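Local coordinates for endoglucanase family 5 (PDB 6PZ7), which probably hydrolyses internal beta-glycosidic linkages of cellulose and related plant polysaccharides, as expected of a broad-specificity endoglucanase of glycoside hydrolase family 5, at residues 98-103 against 142-147; 150-155 against 193-198; 56-61 against 84-89. All coordinates share one frame; numbering follows the deposited sequence. Where two conformers were deposited one is given.

Contact 1 (98-103 against 142-147). Unlike the reference sequence in segment 142-147: Gln142 (reference Glu). With EDO (1,2-ethanediol), chain C.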
loop_
_atom_site.group_PDB
_atom_site.type_symbol
_atom_site.label_atom_id
_atom_site.label_comp_id
_atom_site.label_asym_id
_atom_site.label_seq_id
_atom_site.Cartn_x
_atom_site.Cartn_y
_atom_site.Cartn_z
ATOM N N LEU A 98 -6.809 4.108 1.888
ATOM C CA LEU A 98 -7.792 3.043 2.056
ATOM C C LEU A 98 -7.800 2.216 0.782
ATOM O O LEU A 98 -7.991 2.775 -0.306
ATOM C CB LEU A 98 -9.168 3.659 2.314
ATOM C CG LEU A 98 -10.313 2.675 2.444
ATOM C CD1 LEU A 98 -10.189 1.795 3.652
ATOM C CD2 LEU A 98 -11.652 3.380 2.473
ATOM N N ASN A 99 -7.628 0.901 0.907
ATOM C CA ASN A 99 -7.511 0.055 -0.296
ATOM C C ASN A 99 -8.513 -1.094 -0.311
ATOM O O ASN A 99 -9.393 -1.224 0.551
ATOM C CB ASN A 99 -6.076 -0.444 -0.505
ATOM C CG ASN A 99 -5.679 -1.592 0.387
ATOM O OD1 ASN A 99 -6.481 -2.105 1.153
ATOM N ND2 ASN A 99 -4.423 -2.033 0.272
ATOM N N THR A 100 -8.393 -1.933 -1.364
ATOM C CA THR A 100 -8.726 -3.348 -1.277
ATOM C C THR A 100 -7.416 -4.119 -1.171
ATOM O O THR A 100 -6.392 -3.693 -1.710
ATOM C CB THR A 100 -9.549 -3.850 -2.472
ATOM O OG1 THR A 100 -8.761 -3.880 -3.686
ATOM C CG2 THR A 100 -10.803 -3.012 -2.720
ATOM N N HIS A 101 -7.440 -5.251 -0.455
ATOM C CA HIS A 101 -6.194 -5.902 -0.023
ATOM C C HIS A 101 -6.218 -7.345 -0.465
ATOM O O HIS A 101 -6.070 -7.617 -1.679
ATOM C CB HIS A 101 -5.812 -5.610 1.425
ATOM C CG HIS A 101 -4.350 -5.709 1.658
ATOM N ND1 HIS A 101 -3.493 -4.679 1.355
ATOM C CD2 HIS A 101 -3.597 -6.724 2.151
ATOM C CE1 HIS A 101 -2.265 -5.073 1.662
ATOM N NE2 HIS A 101 -2.311 -6.292 2.178
ATOM N N HIS A 102 -6.365 -8.299 0.447
ATOM C CA HIS A 102 -6.336 -9.745 0.118
ATOM C C HIS A 102 -7.683 -10.178 -0.453
ATOM O O HIS A 102 -8.472 -10.884 0.179
ATOM C CB HIS A 102 -6.010 -10.589 1.340
ATOM C CG HIS A 102 -4.657 -10.360 1.922
ATOM N ND1 HIS A 102 -3.506 -10.311 1.179
ATOM C CD2 HIS A 102 -4.265 -10.145 3.202
ATOM C CE1 HIS A 102 -2.464 -10.068 1.970
ATOM N NE2 HIS A 102 -2.902 -9.994 3.210
ATOM N N ASP A 103 -7.913 -9.719 -1.682
ATOM C CA ASP A 103 -9.161 -9.842 -2.438
ATOM C C ASP A 103 -8.938 -10.559 -3.766
ATOM O O ASP A 103 -9.769 -10.474 -4.675
ATOM C CB ASP A 103 -9.827 -8.462 -2.523
ATOM C CG ASP A 103 -10.505 -8.082 -1.197
ATOM O OD1 ASP A 103 -11.378 -8.854 -0.786
ATOM O OD2 ASP A 103 -10.152 -7.038 -0.598
ATOM N N GLN A 142 -6.811 3.527 -2.809
ATOM C CA GLN A 142 -5.885 2.700 -3.575
ATOM C C GLN A 142 -6.736 1.548 -4.125
ATOM O O GLN A 142 -7.344 0.788 -3.367
ATOM C CB GLN A 142 -4.769 2.221 -2.673
ATOM C CG GLN A 142 -3.864 1.180 -3.276
ATOM C CD GLN A 142 -2.934 0.562 -2.236
ATOM O OE1 GLN A 142 -2.919 -0.687 -2.065
ATOM N NE2 GLN A 142 -2.197 1.344 -1.576
ATOM N N THR A 143 -6.818 1.441 -5.441
ATOM C CA THR A 143 -7.822 0.572 -6.059
ATOM C C THR A 143 -7.652 -0.891 -5.703
ATOM O O THR A 143 -8.635 -1.582 -5.405
ATOM C CB THR A 143 -7.778 0.764 -7.580
ATOM O OG1 THR A 143 -6.453 0.504 -8.014
ATOM C CG2 THR A 143 -8.234 2.156 -7.998
ATOM N N LEU A 144 -6.405 -1.368 -5.756
ATOM C CA LEU A 144 -6.018 -2.757 -5.639
ATOM C C LEU A 144 -4.684 -2.790 -4.918
ATOM O O LEU A 144 -3.895 -1.842 -5.001
ATOM C CB LEU A 144 -5.851 -3.390 -7.020
ATOM C CG LEU A 144 -7.049 -3.325 -7.980
ATOM C CD1 LEU A 144 -6.632 -3.740 -9.364
ATOM C CD2 LEU A 144 -8.152 -4.220 -7.452
ATOM N N ASN A 145 -4.380 -3.916 -4.258
ATOM C CA ASN A 145 -3.124 -4.063 -3.514
ATOM C C ASN A 145 -2.029 -4.658 -4.402
ATOM O O ASN A 145 -1.194 -3.931 -4.951
ATOM C CB ASN A 145 -3.380 -4.933 -2.277
ATOM C CG ASN A 145 -2.108 -5.268 -1.561
ATOM O OD1 ASN A 145 -1.287 -4.393 -1.344
ATOM N ND2 ASN A 145 -1.933 -6.499 -1.163
ATOM N N GLU A 146 -2.015 -5.976 -4.557
ATOM C CA GLU A 146 -1.043 -6.695 -5.373
ATOM C C GLU A 146 -1.801 -7.624 -6.317
ATOM O O GLU A 146 -1.785 -8.862 -6.180
ATOM C CB GLU A 146 -0.092 -7.478 -4.483
ATOM C CG GLU A 146 0.812 -6.541 -3.677
ATOM C CD GLU A 146 1.815 -7.218 -2.811
ATOM O OE1 GLU A 146 1.818 -8.473 -2.725
ATOM O OE2 GLU A 146 2.627 -6.522 -2.137
ATOM N N PRO A 147 -2.565 -7.058 -7.244
ATOM C CA PRO A 147 -3.442 -7.896 -8.074
ATOM C C PRO A 147 -2.601 -8.816 -8.940
ATOM O O PRO A 147 -1.651 -8.390 -9.593
ATOM C CB PRO A 147 -4.214 -6.872 -8.919
ATOM C CG PRO A 147 -3.308 -5.651 -8.996
ATOM C CD PRO A 147 -2.646 -5.621 -7.602
HETATM C C1 EDO C . 4.420 -9.582 -0.514
HETATM O O1 EDO C . 2.987 -9.498 -0.588
HETATM C C2 EDO C . 5.036 -8.215 -0.284
HETATM O O2 EDO C . 4.980 -7.433 -1.478
HETATM O O HOH W 1 -6.727 -5.848 -4.008
HETATM O O HOH W 2 -4.098 -8.002 -3.926
HETATM O O HOH W 3 -2.997 -9.689 -1.738
#

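Contact 2 (150-155 against 193-198). With EDO (1,2-ethanediol), chain D.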
loop_
_atom_site.group_PDB
_atom_site.type_symbol
_atom_site.label_atom_id
_atom_site.label_comp_id
_atom_site.label_asym_id
_atom_site.label_seq_id
_atom_site.Cartn_x
_atom_site.Cartn_y
_atom_site.Cartn_z
ATOM N N VAL A 150 -2.461 -15.923 -8.215
ATOM C CA VAL A 150 -1.754 -16.673 -7.197
ATOM C C VAL A 150 -1.467 -18.078 -7.724
ATOM O O VAL A 150 -2.346 -18.764 -8.275
ATOM C CB VAL A 150 -2.567 -16.725 -5.900
ATOM C CG1 VAL A 150 -1.869 -17.597 -4.866
ATOM C CG2 VAL A 150 -2.797 -15.317 -5.361
ATOM N N GLY A 151 -0.222 -18.524 -7.558
ATOM C CA GLY A 151 0.205 -19.810 -8.051
ATOM C C GLY A 151 0.701 -19.814 -9.472
ATOM O O GLY A 151 1.201 -20.854 -9.924
ATOM N N SER A 152 0.617 -18.703 -10.187
ATOM C CA SER A 152 1.161 -18.754 -11.521
ATOM C C SER A 152 2.680 -18.599 -11.486
ATOM O O SER A 152 3.263 -18.039 -10.545
ATOM C CB SER A 152 0.552 -17.676 -12.375
ATOM O OG SER A 152 0.975 -16.436 -11.912
ATOM N N PRO A 153 3.359 -19.119 -12.510
ATOM C CA PRO A 153 4.829 -18.999 -12.512
ATOM C C PRO A 153 5.311 -17.567 -12.452
ATOM O O PRO A 153 6.391 -17.311 -11.924
ATOM C CB PRO A 153 5.240 -19.663 -13.842
ATOM C CG PRO A 153 4.131 -20.644 -14.133
ATOM C CD PRO A 153 2.872 -19.925 -13.643
ATOM N N GLU A 154 4.554 -16.639 -13.015
ATOM C CA GLU A 154 4.920 -15.232 -13.107
ATOM C C GLU A 154 4.402 -14.374 -11.967
ATOM O O GLU A 154 4.542 -13.138 -12.014
ATOM C CB GLU A 154 4.491 -14.645 -14.458
ATOM C CG GLU A 154 5.063 -15.348 -15.687
ATOM C CD GLU A 154 4.262 -16.543 -16.158
ATOM O OE1 GLU A 154 3.216 -16.915 -15.614
ATOM O OE2 GLU A 154 4.717 -17.157 -17.173
ATOM N N GLU A 155 3.821 -14.984 -10.934
ATOM C CA GLU A 155 3.207 -14.248 -9.839
ATOM C C GLU A 155 4.107 -13.160 -9.281
ATOM O O GLU A 155 3.633 -12.046 -9.006
ATOM C CB GLU A 155 2.779 -15.236 -8.746
ATOM C CG GLU A 155 2.091 -14.590 -7.570
ATOM C CD GLU A 155 1.684 -15.545 -6.454
ATOM O OE1 GLU A 155 1.915 -16.760 -6.569
ATOM O OE2 GLU A 155 1.084 -15.031 -5.445
ATOM N N PRO A 193 -1.956 0.201 -8.722
ATOM C CA PRO A 193 -0.719 -0.577 -8.855
ATOM C C PRO A 193 -0.540 -1.177 -10.242
ATOM O O PRO A 193 -1.496 -1.365 -11.001
ATOM C CB PRO A 193 -0.932 -1.714 -7.835
ATOM C CG PRO A 193 -2.434 -1.988 -7.953
ATOM C CD PRO A 193 -3.058 -0.613 -8.137
ATOM N N THR A 194 0.724 -1.522 -10.531
ATOM C CA THR A 194 1.109 -2.496 -11.540
ATOM C C THR A 194 0.633 -3.891 -11.088
ATOM O O THR A 194 0.178 -4.097 -9.955
ATOM C CB THR A 194 2.625 -2.484 -11.671
ATOM O OG1 THR A 194 3.140 -2.747 -10.366
ATOM C CG2 THR A 194 3.181 -1.168 -12.197
ATOM N N TYR A 195 0.839 -4.880 -11.958
ATOM C CA TYR A 195 0.660 -6.292 -11.602
ATOM C C TYR A 195 1.480 -6.565 -10.347
ATOM O O TYR A 195 2.680 -6.314 -10.313
ATOM C CB TYR A 195 1.167 -7.185 -12.755
ATOM C CG TYR A 195 0.970 -8.666 -12.462
ATOM C CD1 TYR A 195 1.840 -9.363 -11.660
ATOM C CD2 TYR A 195 -0.108 -9.362 -13.006
ATOM C CE1 TYR A 195 1.656 -10.704 -11.364
ATOM C CE2 TYR A 195 -0.303 -10.711 -12.711
ATOM C CZ TYR A 195 0.585 -11.377 -11.909
ATOM O OH TYR A 195 0.404 -12.715 -11.593
ATOM N N ALA A 196 0.810 -7.080 -9.307
ATOM C CA ALA A 196 1.399 -7.415 -8.009
ATOM C C ALA A 196 2.065 -6.227 -7.309
ATOM O O ALA A 196 2.857 -6.442 -6.397
ATOM C CB ALA A 196 2.339 -8.607 -8.089
ATOM N N ALA A 197 1.796 -5.005 -7.735
ATOM C CA ALA A 197 2.545 -3.827 -7.306
ATOM C C ALA A 197 4.034 -3.987 -7.578
ATOM O O ALA A 197 4.882 -3.406 -6.914
ATOM C CB ALA A 197 2.243 -3.409 -5.860
ATOM N N SER A 198 4.375 -4.786 -8.590
ATOM C CA SER A 198 5.749 -5.101 -8.931
ATOM C C SER A 198 6.467 -3.935 -9.596
ATOM O O SER A 198 5.917 -3.203 -10.408
ATOM C CB SER A 198 5.747 -6.280 -9.898
ATOM O OG SER A 198 7.064 -6.685 -10.221
HETATM C C1 EDO D . 6.329 -7.721 -4.152
HETATM O O1 EDO D . 6.896 -7.065 -3.033
HETATM C C2 EDO D . 5.809 -6.652 -5.113
HETATM O O2 EDO D . 5.309 -7.409 -6.199
HETATM O O HOH W 4 0.203 -14.059 -14.269
#

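Contact 3 (56-61 against 84-89)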
loop_
_atom_site.group_PDB
_atom_site.type_symbol
_atom_site.label_atom_id
_atom_site.label_comp_id
_atom_site.label_asym_id
_atom_site.label_seq_id
_atom_site.Cartn_x
_atom_site.Cartn_y
_atom_site.Cartn_z
ATOM N N VAL A 56 -0.881 7.108 7.162
ATOM C CA VAL A 56 -1.148 5.728 7.547
ATOM C C VAL A 56 -1.862 5.049 6.396
ATOM O O VAL A 56 -2.893 5.541 5.924
ATOM C CB VAL A 56 -1.972 5.652 8.848
ATOM C CG1 VAL A 56 -2.334 4.220 9.140
ATOM C CG2 VAL A 56 -1.175 6.256 9.987
ATOM N N ARG A 57 -1.318 3.931 5.957
ATOM C CA ARG A 57 -2.011 3.072 5.005
ATOM C C ARG A 57 -2.816 2.055 5.804
ATOM O O ARG A 57 -2.303 1.446 6.754
ATOM C CB ARG A 57 -1.021 2.412 4.035
ATOM C CG ARG A 57 -1.672 1.441 3.011
ATOM C CD ARG A 57 -0.730 1.207 1.869
ATOM N NE ARG A 57 -1.175 0.242 0.851
ATOM C CZ ARG A 57 -0.840 -1.033 0.827
ATOM N NH1 ARG A 57 -0.200 -1.629 1.820
ATOM N NH2 ARG A 57 -1.119 -1.748 -0.249
ATOM N N ILE A 58 -4.082 1.908 5.428
ATOM C CA ILE A 58 -5.071 1.068 6.093
ATOM C C ILE A 58 -5.468 -0.021 5.099
ATOM O O ILE A 58 -6.449 0.126 4.341
ATOM C CB ILE A 58 -6.289 1.888 6.549
ATOM C CG1 ILE A 58 -5.892 3.079 7.421
ATOM C CG2 ILE A 58 -7.262 0.969 7.279
ATOM C CD1 ILE A 58 -7.019 4.083 7.668
ATOM N N PRO A 59 -4.726 -1.115 5.051
ATOM C CA PRO A 59 -5.116 -2.210 4.166
ATOM C C PRO A 59 -6.406 -2.819 4.660
ATOM O O PRO A 59 -6.563 -3.084 5.856
ATOM C CB PRO A 59 -3.946 -3.178 4.277
ATOM C CG PRO A 59 -3.192 -2.790 5.468
ATOM C CD PRO A 59 -3.464 -1.363 5.763
ATOM N N VAL A 60 -7.323 -3.095 3.754
ATOM C CA VAL A 60 -8.613 -3.695 4.103
ATOM C C VAL A 60 -8.908 -4.840 3.152
ATOM O O VAL A 60 -8.957 -4.643 1.931
ATOM C CB VAL A 60 -9.783 -2.693 4.075
ATOM C CG1 VAL A 60 -11.091 -3.395 4.458
ATOM C CG2 VAL A 60 -9.501 -1.521 5.014
ATOM N N SER A 61 -9.116 -6.029 3.706
ATOM C CA SER A 61 -9.542 -7.187 2.922
ATOM C C SER A 61 -11.056 -7.288 3.027
ATOM O O SER A 61 -11.594 -7.423 4.130
ATOM C CB SER A 61 -8.865 -8.460 3.422
ATOM O OG SER A 61 -7.452 -8.379 3.204
ATOM N N GLU A 84 -14.234 3.926 11.513
ATOM C CA GLU A 84 -13.645 4.286 12.804
ATOM C C GLU A 84 -12.123 4.408 12.687
ATOM O O GLU A 84 -11.503 5.337 13.219
ATOM C CB GLU A 84 -13.990 3.248 13.884
ATOM C CG GLU A 84 -15.425 3.241 14.322
ATOM C CD GLU A 84 -15.769 2.222 15.366
ATOM O OE1 GLU A 84 -14.958 1.345 15.715
ATOM O OE2 GLU A 84 -16.904 2.299 15.907
ATOM N N VAL A 85 -11.482 3.448 12.007
ATOM C CA VAL A 85 -10.026 3.421 11.859
ATOM C C VAL A 85 -9.558 4.539 10.940
ATOM O O VAL A 85 -8.602 5.257 11.252
ATOM C CB VAL A 85 -9.557 2.023 11.421
ATOM C CG1 VAL A 85 -8.070 2.047 11.192
ATOM C CG2 VAL A 85 -9.932 0.991 12.462
ATOM N N VAL A 86 -10.245 4.754 9.820
ATOM C CA VAL A 86 -9.968 5.913 8.982
ATOM C C VAL A 86 -10.030 7.186 9.810
ATOM O O VAL A 86 -9.159 8.059 9.693
ATOM C CB VAL A 86 -10.935 5.958 7.793
ATOM C CG1 VAL A 86 -10.904 7.303 7.097
ATOM C CG2 VAL A 86 -10.630 4.841 6.841
ATOM N N ASN A 87 -11.050 7.325 10.658
ATOM C CA ASN A 87 -11.179 8.523 11.474
ATOM C C ASN A 87 -10.040 8.695 12.454
ATOM O O ASN A 87 -9.659 9.840 12.723
ATOM C CB ASN A 87 -12.542 8.604 12.168
ATOM C CG ASN A 87 -13.627 9.137 11.250
ATOM O OD1 ASN A 87 -13.339 9.657 10.159
ATOM N ND2 ASN A 87 -14.874 9.035 11.692
ATOM N N TYR A 88 -9.491 7.625 13.040
ATOM C CA TYR A 88 -8.330 7.805 13.918
ATOM C C TYR A 88 -7.251 8.586 13.172
ATOM O O TYR A 88 -6.596 9.474 13.727
ATOM C CB TYR A 88 -7.743 6.452 14.375
ATOM C CG TYR A 88 -8.605 5.514 15.181
ATOM C CD1 TYR A 88 -9.635 5.934 15.987
ATOM C CD2 TYR A 88 -8.342 4.149 15.132
ATOM C CE1 TYR A 88 -10.399 5.023 16.696
ATOM C CE2 TYR A 88 -9.095 3.240 15.822
ATOM C CZ TYR A 88 -10.129 3.682 16.621
ATOM O OH TYR A 88 -10.892 2.750 17.310
ATOM N N VAL A 89 -6.980 8.160 11.932
ATOM C CA VAL A 89 -5.913 8.741 11.124
ATOM C C VAL A 89 -6.255 10.181 10.720
ATOM O O VAL A 89 -5.450 11.123 10.874
ATOM C CB VAL A 89 -5.648 7.847 9.894
ATOM C CG1 VAL A 89 -4.604 8.485 8.990
ATOM C CG2 VAL A 89 -5.186 6.460 10.326
#

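Contact 1 (98-103 against 142-147)
Asn145 lays its amide across one face of the His101 ring, where the third and fourth strands of the TIM barrel give way to their C-terminal loops. Residues 145-147 read Asn-Glu-Pro, the family 5 sequence in which the glutamate generally serves as the acid/base; the stack thus lies directly before Glu146, the probable acid/base by family. Followed outward, the Asn145 side chain first brings CB to 3.3 Å from Thr100 O. With CG anti to the backbone N (chi1 173°), the amide then passes along His101: its CG lies 3.2 Å from CE1, and ND2 sits above the ring, displaced toward the rim. The amide and ring planes are 21° apart, which makes this a stack; no hydrogen bond forms between the two groups. At the tip, OD1 accepts a bond from Arg57 NH2.

Asn99 fixes the His101 ring from another direction. Its ND2 donates to His101 ND1 over 3.0 Å, with donor and acceptor groups nearly in each other's planes, and also to Gln142 OE1 over 3.1 Å. Gln142, Glu in the reference sequence, receives that second bond from above its carbonyl plane, its amide being turned 70° from that of Asn99, and the same oxygen also accepts from Arg57 NH2. Asn99 OD1 in turn takes the backbone N-H of Val60.

Backbone bonding between the strands is given by Gln142 N to Leu98 O (2.9 Å). Farther on, Thr100 OG1 donates to Thr143 O at 2.9 Å, a carbonyl also gripped by Trp125 NE1. A water joins the two segments, donating to Thr100 OG1 and to His101 O and accepting from Asn145 N at 3.1 Å.

Contact 2 (150-155 against 193-198)
The type I turn from Ser152 to Glu155, in the loop after the fourth barrel strand, receives the ring of Tyr195 from the loop after the fifth. CG of Tyr195 is anti to the backbone N (chi1 -178°), and the ring enters edge first: CE1 comes within 3.4 Å of Glu155 O, which lies at the ring edge in its plane. Farther out, the hydroxyl approaches the same residue, with OH 3.6 Å from Glu155 CA. The methyl of Ala196 adds a looser touch, CB to Glu155 O at 3.8 Å.

Both loops belong to the C-terminal rim of the (beta/alpha)8 barrel, and helix 161-180 packs against the Tyr195 ring through Ser163, Arg164 and Ile167. Tyr195 OH bonds the backbone N of Ile149 and has a water at 3.0 Å. Ser152 was modelled in two conformers, which leaves a weak bond from this water to its OG, found for one of them, doubtful. Glu155 OE1 reaches back to the residue before the turn, accepting Gly151 N at 2.9 Å from above the carboxylate plane, while OE2 forms a salt bridge with Arg148 NE.

Contact 3 (56-61 against 84-89)
Ile58 and Val56 point from their strand toward three valines of helix 76-91, and everything that passes between the two segments is apolar packing. The valine pair is the simpler one. CG2 of Val89 comes in against Val56, 3.6 Å from its CB and 3.8 Å from its CG1, the two branched side chains meeting at a slant.

Ile58 makes the broader set of contacts. Its CG1 is anti to the carbonyl carbon (chi1 -54°) and the chain continues extended to CD1 (chi2 168°), which carries the tip to the helix backbone. There CD1 lies 3.7 Å from Val86 CA and 3.8 Å from Val86 CG2, and the two side chains run about perpendicular to each other. The same methyl is 4.0 Å from Val89 CG2, so that this branch of Val89 touches both Val56 and Ile58. The shorter branch of Ile58 is used differently: CG2 meets Val85 CG1 at 4.1 Å as those two side chains slide past each other in opposite directions.

Strand and helix form the first half of the beta-alpha-beta unit 55-58, 76-91 and 95-99 of the TIM barrel. The axes of strand 56-58 and of the helical segment 84-89 approach to 9.7 Å and run antiparallel (174°), the helix returning along the outside of the barrel wall. Helix 42-51 extends the apolar layer, with Ile48 on Val56 and Ile45 on Val89, and Ala96 of the next strand touches Val89 too.

The strand's polar side chain, Arg57, lies on its other side. It turns away from the helix into the barrel interior, where NH1 bonds Asn21 OD1 and Gln269 OE1.

In the fold
From the N terminus, contact 3 comes first, closing the connection that leaves strand 55-58 and returns along helix 76-91. The chain then enters strand 95-99, and contact 1 closes the excursion through helix 111-132 by joining the exits of the third and fourth strands. Contact 2 follows, spanning helix 161-180 to tie the loops that follow the fourth and fifth strands at the barrel rim. The three loops lie in series; none nests within or crosses another. Arg57, on the inward side of the strand of contact 3, bonds into contact 1, and Pro147 O probably accepts Ala196 N between contacts 1 and 2. Contacts 2 and 3 do not touch, their centres about 25 Å apart.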